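Local atomic coordinates of light Chain (Clostridium botulinum, PDB entry 6BVD), a protein that probably cleaves a SNARE protein of the neurotransmitter-release machinery as the zinc-dependent protease of a mosaic botulinum neurotoxin. Residues 117-122 with 318-323; 128-133 with 302-307; 137-142 with 151-156; 170-175 with 192-197. All blocks are in the same frame, centred on the assembly; numbering follows the deposited sequence. Where two conformers were deposited one is given.

Contact 1: 117-122 with 318-323; sequences IPYLGN and NLYEWK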
loop_
_atom_site.group_PDB
_atom_site.type_symbol
_atom_site.label_atom_id
_atom_site.label_comp_id
_atom_site.label_asym_id
_atom_site.label_seq_id
_atom_site.Cartn_x
_atom_site.Cartn_y
_atom_site.Cartn_z
ATOM N N ILE A 117 -7.741 26.427 -3.589
ATOM C CA ILE A 117 -8.558 26.693 -4.776
ATOM C C ILE A 117 -8.279 28.097 -5.405
ATOM O O ILE A 117 -7.974 29.067 -4.716
ATOM C CB ILE A 117 -10.025 26.570 -4.423
ATOM C CG1 ILE A 117 -10.417 27.709 -3.499
ATOM C CG2 ILE A 117 -10.341 25.175 -3.767
ATOM C CD1 ILE A 117 -11.934 27.898 -3.420
ATOM N N PRO A 118 -8.376 28.219 -6.729
ATOM C CA PRO A 118 -8.158 29.547 -7.339
ATOM C C PRO A 118 -9.148 30.634 -6.878
ATOM O O PRO A 118 -10.276 30.300 -6.526
ATOM C CB PRO A 118 -8.349 29.280 -8.828
ATOM C CG PRO A 118 -8.046 27.860 -8.985
ATOM C CD PRO A 118 -8.540 27.173 -7.748
ATOM N N TYR A 119 -8.723 31.894 -6.834
ATOM C CA TYR A 119 -9.637 33.002 -6.556
ATOM C C TYR A 119 -10.650 33.079 -7.693
ATOM O O TYR A 119 -10.277 32.876 -8.844
ATOM C CB TYR A 119 -8.895 34.336 -6.423
ATOM C CG TYR A 119 -9.793 35.496 -5.998
ATOM C CD1 TYR A 119 -10.068 35.718 -4.661
ATOM C CD2 TYR A 119 -10.450 36.296 -6.945
ATOM C CE1 TYR A 119 -10.901 36.752 -4.256
ATOM C CE2 TYR A 119 -11.305 37.312 -6.539
ATOM C CZ TYR A 119 -11.524 37.537 -5.193
ATOM O OH TYR A 119 -12.347 38.564 -4.778
ATOM N N LEU A 120 -11.911 33.368 -7.355
ATOM C CA LEU A 120 -12.990 33.503 -8.369
ATOM C C LEU A 120 -12.939 34.902 -9.017
ATOM O O LEU A 120 -13.790 35.779 -8.790
ATOM C CB LEU A 120 -14.375 33.207 -7.741
ATOM C CG LEU A 120 -14.551 31.772 -7.198
ATOM C CD1 LEU A 120 -15.966 31.542 -6.549
ATOM C CD2 LEU A 120 -14.256 30.670 -8.226
ATOM N N GLY A 121 -11.881 35.146 -9.788
ATOM C CA GLY A 121 -11.764 36.423 -10.464
ATOM C C GLY A 121 -10.328 36.614 -10.884
ATOM O O GLY A 121 -9.450 35.846 -10.446
ATOM N N ASN A 122 -10.098 37.599 -11.744
ATOM C CA ASN A 122 -8.738 37.899 -12.175
ATOM C C ASN A 122 -8.617 39.360 -12.609
ATOM O O ASN A 122 -9.540 40.160 -12.383
ATOM C CB ASN A 122 -8.313 36.940 -13.288
ATOM C CG ASN A 122 -9.239 36.997 -14.515
ATOM O OD1 ASN A 122 -9.282 37.989 -15.218
ATOM N ND2 ASN A 122 -9.933 35.899 -14.794
ATOM N N ASN A 318 -14.676 33.381 3.549
ATOM C CA ASN A 318 -13.945 32.714 4.627
ATOM C C ASN A 318 -12.807 31.886 4.068
ATOM O O ASN A 318 -11.702 31.856 4.614
ATOM C CB ASN A 318 -14.878 31.816 5.446
ATOM C CG ASN A 318 -15.950 32.595 6.143
ATOM O OD1 ASN A 318 -15.848 33.814 6.280
ATOM N ND2 ASN A 318 -17.005 31.904 6.577
ATOM N N LEU A 319 -13.075 31.217 2.958
ATOM C CA LEU A 319 -12.068 30.369 2.348
ATOM C C LEU A 319 -10.825 31.167 1.879
ATOM O O LEU A 319 -9.683 30.714 2.105
ATOM C CB LEU A 319 -12.694 29.608 1.202
ATOM C CG LEU A 319 -12.036 28.310 0.774
ATOM C CD1 LEU A 319 -13.099 27.504 0.047
ATOM C CD2 LEU A 319 -10.837 28.572 -0.114
ATOM N N TYR A 320 -11.029 32.336 1.262
ATOM C CA TYR A 320 -9.894 33.172 0.793
ATOM C C TYR A 320 -9.207 33.904 1.959
ATOM O O TYR A 320 -7.989 34.160 1.917
ATOM C CB TYR A 320 -10.364 34.182 -0.281
ATOM C CG TYR A 320 -10.855 33.462 -1.520
ATOM C CD1 TYR A 320 -10.103 32.437 -2.076
ATOM C CD2 TYR A 320 -12.096 33.767 -2.109
ATOM C CE1 TYR A 320 -10.544 31.712 -3.144
ATOM C CE2 TYR A 320 -12.545 33.063 -3.211
ATOM C CZ TYR A 320 -11.771 32.047 -3.752
ATOM O OH TYR A 320 -12.195 31.299 -4.855
ATOM N N GLU A 321 -9.967 34.190 3.024
ATOM C CA GLU A 321 -9.380 34.770 4.224
ATOM C C GLU A 321 -8.311 33.823 4.769
ATOM O O GLU A 321 -7.200 34.257 5.091
ATOM C CB GLU A 321 -10.425 35.044 5.299
ATOM C CG GLU A 321 -9.791 35.509 6.624
ATOM C CD GLU A 321 -10.804 35.597 7.773
ATOM O OE1 GLU A 321 -11.977 35.222 7.557
ATOM O OE2 GLU A 321 -10.410 36.000 8.897
ATOM N N TRP A 322 -8.647 32.538 4.815
ATOM C CA TRP A 322 -7.719 31.495 5.241
ATOM C C TRP A 322 -6.568 31.245 4.244
ATOM O O TRP A 322 -5.393 31.162 4.656
ATOM C CB TRP A 322 -8.452 30.179 5.476
ATOM C CG TRP A 322 -7.487 29.128 5.859
ATOM C CD1 TRP A 322 -7.050 28.116 5.066
ATOM C CD2 TRP A 322 -6.890 28.922 7.148
ATOM N NE1 TRP A 322 -6.198 27.307 5.767
ATOM C CE2 TRP A 322 -6.089 27.773 7.051
ATOM C CE3 TRP A 322 -6.958 29.600 8.379
ATOM C CZ2 TRP A 322 -5.344 27.283 8.138
ATOM C CZ3 TRP A 322 -6.233 29.108 9.461
ATOM C CH2 TRP A 322 -5.434 27.965 9.330
ATOM N N LYS A 323 -6.904 31.091 2.955
ATOM C CA LYS A 323 -5.927 30.800 1.906
ATOM C C LYS A 323 -4.813 31.844 1.862
ATOM O O LYS A 323 -3.634 31.492 1.800
ATOM C CB LYS A 323 -6.594 30.746 0.527
ATOM C CG LYS A 323 -5.598 30.503 -0.611
ATOM C CD LYS A 323 -6.260 30.578 -1.998
ATOM C CE LYS A 323 -5.258 30.180 -3.088
ATOM N NZ LYS A 323 -5.593 30.536 -4.485
#
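The ring of Tyr119 brings CD1 over the centre of one face of the Tyr320 ring, 3.7 Å above its plane. The two planes are inclined at 41° with their centroids 4.8 Å apart, an oblique aromatic pair. Near the plane of the Tyr320 ring, at its edge, sit the carbonyl oxygens of Pro118 and Ile117. The first of these takes a hydrogen bond from the phenol: Tyr320 OH lies 2.7 Å from Pro118 O, tilted 18° from the carbonyl plane. Around the same hydroxyl closes Leu120, whose CG is 3.4 Å from Tyr320 OH and whose side chain crosses that of the tyrosine at about a right angle.

A second grip comes from Lys323. Its chain, anti at every torsion, runs out from helix 313-323 until NZ donates to Ile117 O at 2.8 Å, from above the carbonyl plane; the same NZ also donates to Leu237 O. Beside this bond Ile117 leans on the helix through its longer branch, with CG1 3.5 Å from Leu319 CD2. Helix 280-301 adds Ile297, Arg300 and Leu301 against Tyr119.

The loop after helix 104-115 is thus fastened to helix 313-323 through its main chain, two successive carbonyls each receiving a side-chain donor from the helix. In this largely buried setting the ammonium group has two backbone oxygens as acceptors, an arrangement consistent with a lysine that keeps its positive charge, while Tyr320 supplies both a donor and an apolar face.

Contact 2: 128-133 with 302-307; sequences EQFTTN and NKVNTA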
loop_
_atom_site.group_PDB
_atom_site.type_symbol
_atom_site.label_atom_id
_atom_site.label_comp_id
_atom_site.label_asym_id
_atom_site.label_seq_id
_atom_site.Cartn_x
_atom_site.Cartn_y
_atom_site.Cartn_z
ATOM N N GLU A 128 -16.268 43.527 -7.800
ATOM C CA GLU A 128 -17.431 43.280 -6.922
ATOM C C GLU A 128 -18.023 41.887 -7.030
ATOM O O GLU A 128 -18.951 41.519 -6.298
ATOM C CB GLU A 128 -18.550 44.298 -7.219
ATOM C CG GLU A 128 -18.131 45.725 -7.068
ATOM C CD GLU A 128 -17.342 46.246 -8.264
ATOM O OE1 GLU A 128 -17.299 45.563 -9.319
ATOM O OE2 GLU A 128 -16.719 47.317 -8.113
ATOM N N GLN A 129 -17.484 41.098 -7.935
ATOM C CA GLN A 129 -18.098 39.840 -8.312
ATOM C C GLN A 129 -17.166 38.667 -8.103
ATOM O O GLN A 129 -15.974 38.763 -8.423
ATOM C CB GLN A 129 -18.515 39.918 -9.774
ATOM C CG GLN A 129 -19.571 38.953 -10.199
ATOM C CD GLN A 129 -19.971 39.164 -11.644
ATOM O OE1 GLN A 129 -19.134 39.465 -12.493
ATOM N NE2 GLN A 129 -21.256 38.988 -11.934
ATOM N N PHE A 130 -17.690 37.596 -7.513
ATOM C CA PHE A 130 -17.058 36.276 -7.596
ATOM C C PHE A 130 -17.409 35.698 -8.963
ATOM O O PHE A 130 -18.582 35.390 -9.233
ATOM C CB PHE A 130 -17.532 35.324 -6.485
ATOM C CG PHE A 130 -16.774 35.464 -5.177
ATOM C CD1 PHE A 130 -15.471 35.963 -5.147
ATOM C CD2 PHE A 130 -17.390 35.127 -3.977
ATOM C CE1 PHE A 130 -14.796 36.113 -3.912
ATOM C CE2 PHE A 130 -16.731 35.260 -2.757
ATOM C CZ PHE A 130 -15.423 35.746 -2.724
ATOM N N THR A 131 -16.411 35.580 -9.838
ATOM C CA THR A 131 -16.627 35.121 -11.203
ATOM C C THR A 131 -16.265 33.635 -11.413
ATOM O O THR A 131 -15.105 33.211 -11.266
ATOM C CB THR A 131 -15.844 36.008 -12.175
ATOM O OG1 THR A 131 -16.333 37.343 -12.046
ATOM C CG2 THR A 131 -16.022 35.544 -13.589
ATOM N N THR A 132 -17.280 32.854 -11.767
ATOM C CA THR A 132 -17.143 31.422 -11.919
ATOM C C THR A 132 -17.192 30.992 -13.383
ATOM O O THR A 132 -16.850 29.881 -13.705
ATOM C CB THR A 132 -18.260 30.658 -11.179
ATOM O OG1 THR A 132 -19.512 30.950 -11.804
ATOM C CG2 THR A 132 -18.307 31.053 -9.730
ATOM N N ASN A 133 -17.615 31.858 -14.287
ATOM C CA ASN A 133 -17.989 31.348 -15.597
ATOM C C ASN A 133 -16.935 31.571 -16.669
ATOM O O ASN A 133 -17.203 32.196 -17.708
ATOM C CB ASN A 133 -19.317 31.976 -16.050
ATOM C CG ASN A 133 -19.275 33.485 -16.042
ATOM O OD1 ASN A 133 -18.463 34.103 -15.351
ATOM N ND2 ASN A 133 -20.143 34.095 -16.834
ATOM N N ASN A 302 -12.821 42.922 -0.285
ATOM C CA ASN A 302 -13.683 43.847 0.484
ATOM C C ASN A 302 -14.859 44.385 -0.353
ATOM O O ASN A 302 -15.848 44.898 0.195
ATOM C CB ASN A 302 -12.875 45.022 1.022
ATOM C CG ASN A 302 -11.996 44.627 2.208
ATOM O OD1 ASN A 302 -12.441 43.907 3.088
ATOM N ND2 ASN A 302 -10.749 45.100 2.226
ATOM N N LYS A 303 -14.753 44.226 -1.665
ATOM C CA LYS A 303 -15.765 44.751 -2.575
ATOM C C LYS A 303 -16.788 43.713 -3.060
ATOM O O LYS A 303 -17.796 44.081 -3.658
ATOM C CB LYS A 303 -15.076 45.388 -3.794
ATOM C CG LYS A 303 -14.142 46.554 -3.456
ATOM C CD LYS A 303 -13.529 47.144 -4.721
ATOM C CE LYS A 303 -12.759 48.428 -4.437
ATOM N NZ LYS A 303 -11.601 48.229 -3.497
ATOM N N VAL A 304 -16.541 42.435 -2.820
ATOM C CA VAL A 304 -17.380 41.401 -3.406
ATOM C C VAL A 304 -18.791 41.380 -2.789
ATOM O O VAL A 304 -18.931 41.310 -1.570
ATOM C CB VAL A 304 -16.731 40.018 -3.275
ATOM C CG1 VAL A 304 -17.733 38.910 -3.619
ATOM C CG2 VAL A 304 -15.475 39.927 -4.152
ATOM N N ASN A 305 -19.822 41.500 -3.633
ATOM C CA ASN A 305 -21.198 41.442 -3.128
ATOM C C ASN A 305 -22.086 40.570 -3.992
ATOM O O ASN A 305 -23.303 40.470 -3.747
ATOM C CB ASN A 305 -21.818 42.835 -2.998
ATOM C CG ASN A 305 -21.900 43.596 -4.329
ATOM O OD1 ASN A 305 -21.827 43.027 -5.425
ATOM N ND2 ASN A 305 -22.111 44.884 -4.224
ATOM N N THR A 306 -21.507 39.931 -4.999
ATOM C CA THR A 306 -22.318 39.066 -5.846
ATOM C C THR A 306 -21.488 37.970 -6.507
ATOM O O THR A 306 -20.246 38.010 -6.486
ATOM C CB THR A 306 -23.066 39.910 -6.927
ATOM O OG1 THR A 306 -24.121 39.140 -7.505
ATOM C CG2 THR A 306 -22.129 40.392 -8.003
ATOM N N ALA A 307 -22.156 36.989 -7.113
ATOM C CA ALA A 307 -21.442 35.889 -7.752
ATOM C C ALA A 307 -22.123 35.559 -9.056
ATOM O O ALA A 307 -23.289 35.877 -9.209
ATOM C CB ALA A 307 -21.399 34.676 -6.857
#
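Val304 sets its CG1 methyl over the centre of the Phe130 ring, 3.7 Å from the centroid and only 5° off the ring normal, a CH-pi contact of nearly ideal alignment. CG1 stands anti to the backbone N (chi1 168°), while the other methyl, CG2, lies 3.9 Å from Phe130 CE1. Phe130 and Val304 cross at about a right angle, one methyl centred on the face. On the same side of the ribbon Phe130 CB rests 3.9 Å from Ala307 CB. On the opposite face of the two-stranded sheet, Gln129 CG meets Thr306 CG2 at 3.7 Å.

Between these layers the main chains form a short parallel ladder, Gln129 beside Thr306 and Phe130 beside Ala307. Phe130 N donates to Thr306 O at 2.8 Å in a nearly straight bond. Glu128 O is held twice: Asn305 N approaches at 2.8 Å, whereas Thr306 N makes a longer, more bent bond of 3.3 Å. The consecutive N-H groups of Asn305 and Thr306 thus share one carbonyl.

The ladder is a two-stranded sheet of its own, made from strands 129-130 and 306-307. The Phe130 side chain also touches Ile313, Phe316 and Lys317 of helix 313-323, and Tyr119 packs on Val304. The segment 302-307 leaves the end of helix 280-301 and leads toward helix 313-323, so the ribbon joins that connection to strand 129-130, which comes before strand 138-142 in the chain.

Contact 3: 137-142 with 151-156; sequences VSFNVK and QMANLI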
loop_
_atom_site.group_PDB
_atom_site.type_symbol
_atom_site.label_atom_id
_atom_site.label_comp_id
_atom_site.label_asym_id
_atom_site.label_seq_id
_atom_site.Cartn_x
_atom_site.Cartn_y
_atom_site.Cartn_z
ATOM N N VAL A 137 -11.356 28.791 -13.969
ATOM C CA VAL A 137 -11.876 28.353 -12.676
ATOM C C VAL A 137 -12.931 27.217 -12.776
ATOM O O VAL A 137 -13.115 26.479 -11.834
ATOM C CB VAL A 137 -12.495 29.541 -11.883
ATOM C CG1 VAL A 137 -11.406 30.496 -11.444
ATOM C CG2 VAL A 137 -13.604 30.283 -12.716
ATOM N N SER A 138 -13.584 27.036 -13.922
ATOM C CA SER A 138 -14.524 25.930 -14.023
ATOM C C SER A 138 -14.555 25.334 -15.427
ATOM O O SER A 138 -13.987 25.892 -16.368
ATOM C CB SER A 138 -15.921 26.409 -13.578
ATOM O OG SER A 138 -16.406 27.340 -14.508
ATOM N N PHE A 139 -15.156 24.153 -15.558
ATOM C CA PHE A 139 -15.304 23.490 -16.858
ATOM C C PHE A 139 -16.615 22.719 -16.944
ATOM O O PHE A 139 -17.186 22.329 -15.911
ATOM C CB PHE A 139 -14.130 22.537 -17.139
ATOM C CG PHE A 139 -13.753 21.663 -15.956
ATOM C CD1 PHE A 139 -14.432 20.479 -15.696
ATOM C CD2 PHE A 139 -12.702 22.036 -15.111
ATOM C CE1 PHE A 139 -14.102 19.657 -14.607
ATOM C CE2 PHE A 139 -12.354 21.227 -14.004
ATOM C CZ PHE A 139 -13.071 20.033 -13.746
ATOM N N ASN A 140 -17.083 22.489 -18.171
ATOM C CA ASN A 140 -18.235 21.595 -18.370
ATOM C C ASN A 140 -17.934 20.124 -18.108
ATOM O O ASN A 140 -16.893 19.603 -18.519
ATOM C CB ASN A 140 -18.798 21.728 -19.795
ATOM C CG ASN A 140 -19.633 22.976 -19.974
ATOM O OD1 ASN A 140 -19.718 23.790 -19.061
ATOM N ND2 ASN A 140 -20.280 23.117 -21.131
ATOM N N VAL A 141 -18.866 19.435 -17.446
ATOM C CA VAL A 141 -18.783 17.981 -17.338
ATOM C C VAL A 141 -20.115 17.349 -17.763
ATOM O O VAL A 141 -21.187 17.943 -17.593
ATOM C CB VAL A 141 -18.417 17.478 -15.910
ATOM C CG1 VAL A 141 -17.240 18.263 -15.333
ATOM C CG2 VAL A 141 -19.592 17.511 -14.972
ATOM N N LYS A 142 -20.033 16.175 -18.366
ATOM C CA LYS A 142 -21.224 15.484 -18.841
ATOM C C LYS A 142 -21.522 14.278 -17.938
ATOM O O LYS A 142 -20.675 13.385 -17.750
ATOM C CB LYS A 142 -21.047 15.088 -20.309
ATOM C CG LYS A 142 -22.263 14.419 -20.949
ATOM C CD LYS A 142 -21.936 13.931 -22.350
ATOM C CE LYS A 142 -21.749 15.101 -23.322
ATOM N NZ LYS A 142 -21.277 14.619 -24.667
ATOM N N GLN A 151 -18.358 22.644 -13.246
ATOM C CA GLN A 151 -17.678 22.116 -12.082
ATOM C C GLN A 151 -16.346 22.855 -11.885
ATOM O O GLN A 151 -15.744 23.289 -12.849
ATOM C CB GLN A 151 -17.471 20.625 -12.263
ATOM C CG GLN A 151 -16.740 19.968 -11.165
ATOM C CD GLN A 151 -17.279 18.589 -10.928
ATOM O OE1 GLN A 151 -18.350 18.231 -11.430
ATOM N NE2 GLN A 151 -16.537 17.798 -10.185
ATOM N N MET A 152 -15.942 23.066 -10.638
ATOM C CA MET A 152 -14.635 23.657 -10.341
ATOM C C MET A 152 -13.639 22.553 -9.975
ATOM O O MET A 152 -14.055 21.506 -9.503
ATOM C CB MET A 152 -14.739 24.678 -9.206
ATOM C CG MET A 152 -15.667 25.866 -9.504
ATOM S SD MET A 152 -15.733 27.039 -8.137
ATOM C CE MET A 152 -14.018 27.093 -7.607
ATOM N N ALA A 153 -12.342 22.777 -10.209
ATOM C CA ALA A 153 -11.287 21.835 -9.759
ATOM C C ALA A 153 -9.955 22.602 -9.771
ATOM O O ALA A 153 -9.917 23.751 -10.207
ATOM C CB ALA A 153 -11.197 20.593 -10.662
ATOM N N ASN A 154 -8.881 21.994 -9.265
ATOM C CA ASN A 154 -7.594 22.696 -9.195
ATOM C C ASN A 154 -6.584 22.191 -10.232
ATOM O O ASN A 154 -5.677 22.924 -10.634
ATOM C CB ASN A 154 -6.978 22.544 -7.758
ATOM C CG ASN A 154 -7.822 23.218 -6.667
ATOM O OD1 ASN A 154 -8.717 24.063 -6.941
ATOM N ND2 ASN A 154 -7.526 22.872 -5.404
ATOM N N LEU A 155 -6.704 20.943 -10.645
ATOM C CA LEU A 155 -5.638 20.314 -11.422
ATOM C C LEU A 155 -6.148 19.196 -12.332
ATOM O O LEU A 155 -6.937 18.360 -11.924
ATOM C CB LEU A 155 -4.551 19.728 -10.460
ATOM C CG LEU A 155 -3.487 18.848 -11.124
ATOM C CD1 LEU A 155 -2.638 19.573 -12.156
ATOM C CD2 LEU A 155 -2.552 18.235 -9.989
ATOM N N ILE A 156 -5.672 19.189 -13.570
ATOM C CA ILE A 156 -5.942 18.117 -14.502
ATOM C C ILE A 156 -4.617 17.577 -15.012
ATOM O O ILE A 156 -3.803 18.326 -15.578
ATOM C CB ILE A 156 -6.797 18.612 -15.690
ATOM C CG1 ILE A 156 -8.119 19.199 -15.162
ATOM C CG2 ILE A 156 -6.992 17.479 -16.697
ATOM C CD1 ILE A 156 -8.950 19.867 -16.239
HETATM O O HOH W 1 -11.251 26.172 -9.785
#
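Phe139 and Gln151 face each other as an antiparallel hydrogen-bonded pair, with Phe139 N to Gln151 O and Gln151 N to Phe139 O both 2.9 Å. In the phenylalanine CG lies between the backbone N and the carbonyl carbon (chi1 45°), and with chi2 near 84° the ring turns one face to Gln151 O, which lies over its centre, 3.9 Å above the plane. At the ring's edge Ala153 CB comes in near the plane, 3.6 Å from Phe139 CE2, and Ile156 CD1 approaches the same ring atom obliquely.

Gln151 departs with CG anti to the backbone N (chi1 178°), then bends at chi2, and its OE1 comes 3.8 Å from Val141 CG2. Met152 lays CG against Val137 O at 3.5 Å. The Ser138 hydroxyl turns to a different partner, Thr132 O.

Strands 138-142 and 148-152 form a beta hairpin at one end of the mixed sheet; beyond Ser138 and Met152 the chains diverge, and a water bridges them by donating to Val137 O and Ala153 O, 2.8 Å from each. The chemistry is therefore mixed: direct backbone hydrogen bonds at Phe139, a water-mediated link where the chains diverge, and one face of the Phe139 ring set against Gln151 O, the oxygen that also accepts the Phe139 N-H.

Contact 4: 170-175 with 192-197; sequences GGIIYS and IMTVEF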
loop_
_atom_site.group_PDB
_atom_site.type_symbol
_atom_site.label_atom_id
_atom_site.label_comp_id
_atom_site.label_asym_id
_atom_site.label_seq_id
_atom_site.Cartn_x
_atom_site.Cartn_y
_atom_site.Cartn_z
ATOM N N GLY A 170 1.662 23.739 -16.359
ATOM C CA GLY A 170 1.234 24.993 -16.954
ATOM C C GLY A 170 -0.051 25.528 -16.353
ATOM O O GLY A 170 -0.746 24.787 -15.690
ATOM N N GLY A 171 -0.361 26.821 -16.554
ATOM C CA GLY A 171 -1.599 27.385 -16.013
ATOM C C GLY A 171 -2.601 27.619 -17.148
ATOM O O GLY A 171 -2.309 27.284 -18.306
ATOM N N ILE A 172 -3.751 28.221 -16.836
ATOM C CA ILE A 172 -4.761 28.505 -17.862
ATOM C C ILE A 172 -4.937 30.001 -18.096
ATOM O O ILE A 172 -4.863 30.806 -17.157
ATOM C CB ILE A 172 -6.118 27.864 -17.482
ATOM C CG1 ILE A 172 -5.960 26.342 -17.249
ATOM C CG2 ILE A 172 -7.178 28.180 -18.577
ATOM C CD1 ILE A 172 -5.469 25.554 -18.480
ATOM N N ILE A 173 -5.146 30.376 -19.366
ATOM C CA ILE A 173 -5.307 31.748 -19.794
ATOM C C ILE A 173 -6.780 32.152 -20.012
ATOM O O ILE A 173 -7.539 31.396 -20.599
ATOM C CB ILE A 173 -4.511 31.969 -21.098
ATOM C CG1 ILE A 173 -3.019 31.838 -20.817
ATOM C CG2 ILE A 173 -4.870 33.317 -21.748
ATOM C CD1 ILE A 173 -2.199 31.550 -22.060
ATOM N N TYR A 174 -7.158 33.339 -19.531
ATOM C CA TYR A 174 -8.489 33.919 -19.770
ATOM C C TYR A 174 -8.403 34.972 -20.874
ATOM O O TYR A 174 -7.501 35.812 -20.868
ATOM C CB TYR A 174 -9.054 34.532 -18.468
ATOM C CG TYR A 174 -10.375 35.263 -18.580
ATOM C CD1 TYR A 174 -11.507 34.629 -19.089
ATOM C CD2 TYR A 174 -10.509 36.577 -18.131
ATOM C CE1 TYR A 174 -12.725 35.297 -19.187
ATOM C CE2 TYR A 174 -11.735 37.252 -18.209
ATOM C CZ TYR A 174 -12.838 36.607 -18.745
ATOM O OH TYR A 174 -14.061 37.257 -18.847
ATOM N N SER A 175 -9.316 34.906 -21.837
ATOM C CA SER A 175 -9.393 35.929 -22.849
ATOM C C SER A 175 -10.821 36.413 -23.019
ATOM O O SER A 175 -11.560 35.844 -23.813
ATOM C CB SER A 175 -8.862 35.447 -24.184
ATOM O OG SER A 175 -8.926 36.548 -25.097
ATOM N N ILE A 192 -6.904 26.975 -12.590
ATOM C CA ILE A 192 -6.789 25.565 -12.871
ATOM C C ILE A 192 -5.398 25.296 -13.430
ATOM O O ILE A 192 -4.922 26.049 -14.284
ATOM C CB ILE A 192 -7.848 25.103 -13.874
ATOM C CG1 ILE A 192 -9.244 25.122 -13.229
ATOM C CG2 ILE A 192 -7.622 23.671 -14.240
ATOM C CD1 ILE A 192 -10.385 25.027 -14.315
ATOM N N MET A 193 -4.742 24.226 -12.957
ATOM C CA MET A 193 -3.406 23.900 -13.450
ATOM C C MET A 193 -3.483 22.663 -14.309
ATOM O O MET A 193 -4.453 21.927 -14.250
ATOM C CB MET A 193 -2.400 23.745 -12.275
ATOM C CG MET A 193 -2.261 25.056 -11.457
ATOM S SD MET A 193 -1.612 26.503 -12.421
ATOM C CE MET A 193 0.103 25.994 -12.754
ATOM N N THR A 194 -2.501 22.516 -15.194
ATOM C CA THR A 194 -2.345 21.376 -16.081
ATOM C C THR A 194 -0.984 20.724 -15.819
ATOM O O THR A 194 0.037 21.452 -15.759
ATOM C CB THR A 194 -2.376 21.789 -17.579
ATOM O OG1 THR A 194 -3.468 22.681 -17.824
ATOM C CG2 THR A 194 -2.484 20.583 -18.496
ATOM N N VAL A 195 -0.950 19.391 -15.729
ATOM C CA VAL A 195 0.332 18.648 -15.770
ATOM C C VAL A 195 0.361 17.593 -16.887
ATOM O O VAL A 195 -0.596 16.889 -17.094
ATOM C CB VAL A 195 0.633 17.946 -14.427
ATOM C CG1 VAL A 195 1.837 16.994 -14.568
ATOM C CG2 VAL A 195 0.894 18.987 -13.350
ATOM N N GLU A 196 1.443 17.527 -17.654
ATOM C CA GLU A 196 1.684 16.396 -18.530
ATOM C C GLU A 196 2.686 15.518 -17.803
ATOM O O GLU A 196 3.801 15.982 -17.510
ATOM C CB GLU A 196 2.254 16.843 -19.881
ATOM C CG GLU A 196 1.370 17.840 -20.594
ATOM C CD GLU A 196 2.112 18.525 -21.721
ATOM O OE1 GLU A 196 2.825 17.833 -22.484
ATOM O OE2 GLU A 196 2.040 19.764 -21.790
ATOM N N PHE A 197 2.284 14.298 -17.473
ATOM C CA PHE A 197 3.128 13.437 -16.639
ATOM C C PHE A 197 3.262 12.033 -17.216
ATOM O O PHE A 197 2.272 11.383 -17.637
ATOM C CB PHE A 197 2.579 13.352 -15.213
ATOM C CG PHE A 197 3.559 12.738 -14.253
ATOM C CD1 PHE A 197 4.690 13.452 -13.884
ATOM C CD2 PHE A 197 3.386 11.453 -13.776
ATOM C CE1 PHE A 197 5.628 12.885 -13.029
ATOM C CE2 PHE A 197 4.320 10.888 -12.901
ATOM C CZ PHE A 197 5.427 11.593 -12.546
HETATM O O HOH W 2 -2.199 24.394 -19.581
#
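Gly170 N donates to Thr194 O at 2.9 Å, lying in the plane of that carbonyl, and Thr194 N returns a straighter bond of 2.9 Å to Gly170 O. This reciprocal pair makes Gly170 and Thr194 an antiparallel hydrogen-bonded pair. Gly170 O is also approached by the methyl of Met193, whose CE lies 3.3 Å away. In that side chain chi2 (-62°) puts SD 3.7 Å from Gly171 CA, and chi3 (-68°) then turns CE to Gly170 O, so the thioether lies against the glycine backbone.

Further on, Ile172 lays its longer branch against 192-194: CG1 is 3.2 Å from Ile192 O and CD1 3.6 Å from Thr194 OG1, the side chains of Ile172 and Thr194 crossing at about a right angle. A water joins the two strands on this side, donating to Gly171 O and sitting 2.8 Å from Thr194 OG1.

Strand 168-171 is the outermost strand at this end of the large mixed sheet, and strand 193-196 links it to strand 155-158. Gly170 is about 11 Å from the bound zinc ion. Met193 and Val195 pack on Val233 of helix 222-237, which carries the zinc ligands His228 and His232, consistent with the edge strand that flanks the HExxH active-site helix in zinc metalloproteases of this clan.

Overall arrangement
Contacts 1 and 3 are largely buried, contact 4 only partly, and contact 2 is the most exposed, lying farthest from the chain's centre. Contacts 3 and 4 belong to the large mixed sheet, where strands 155-158 and 193-196 are neighbours: Asn154 O and Ile156 O probably accept bonds from Met193 N and Val195 N. Contacts 1 and 2 share the surroundings of helix 313-323, with Phe130 packing on Tyr119 and Tyr320. Leu120 O and Thr131 N probably bond, as do Thr132 O and Ser138 OG between contacts 2 and 3. Side-chain donors dominate contact 1; the other three rest on strand-to-strand backbone hydrogen bonds, supplemented by water in contacts 3 and 4.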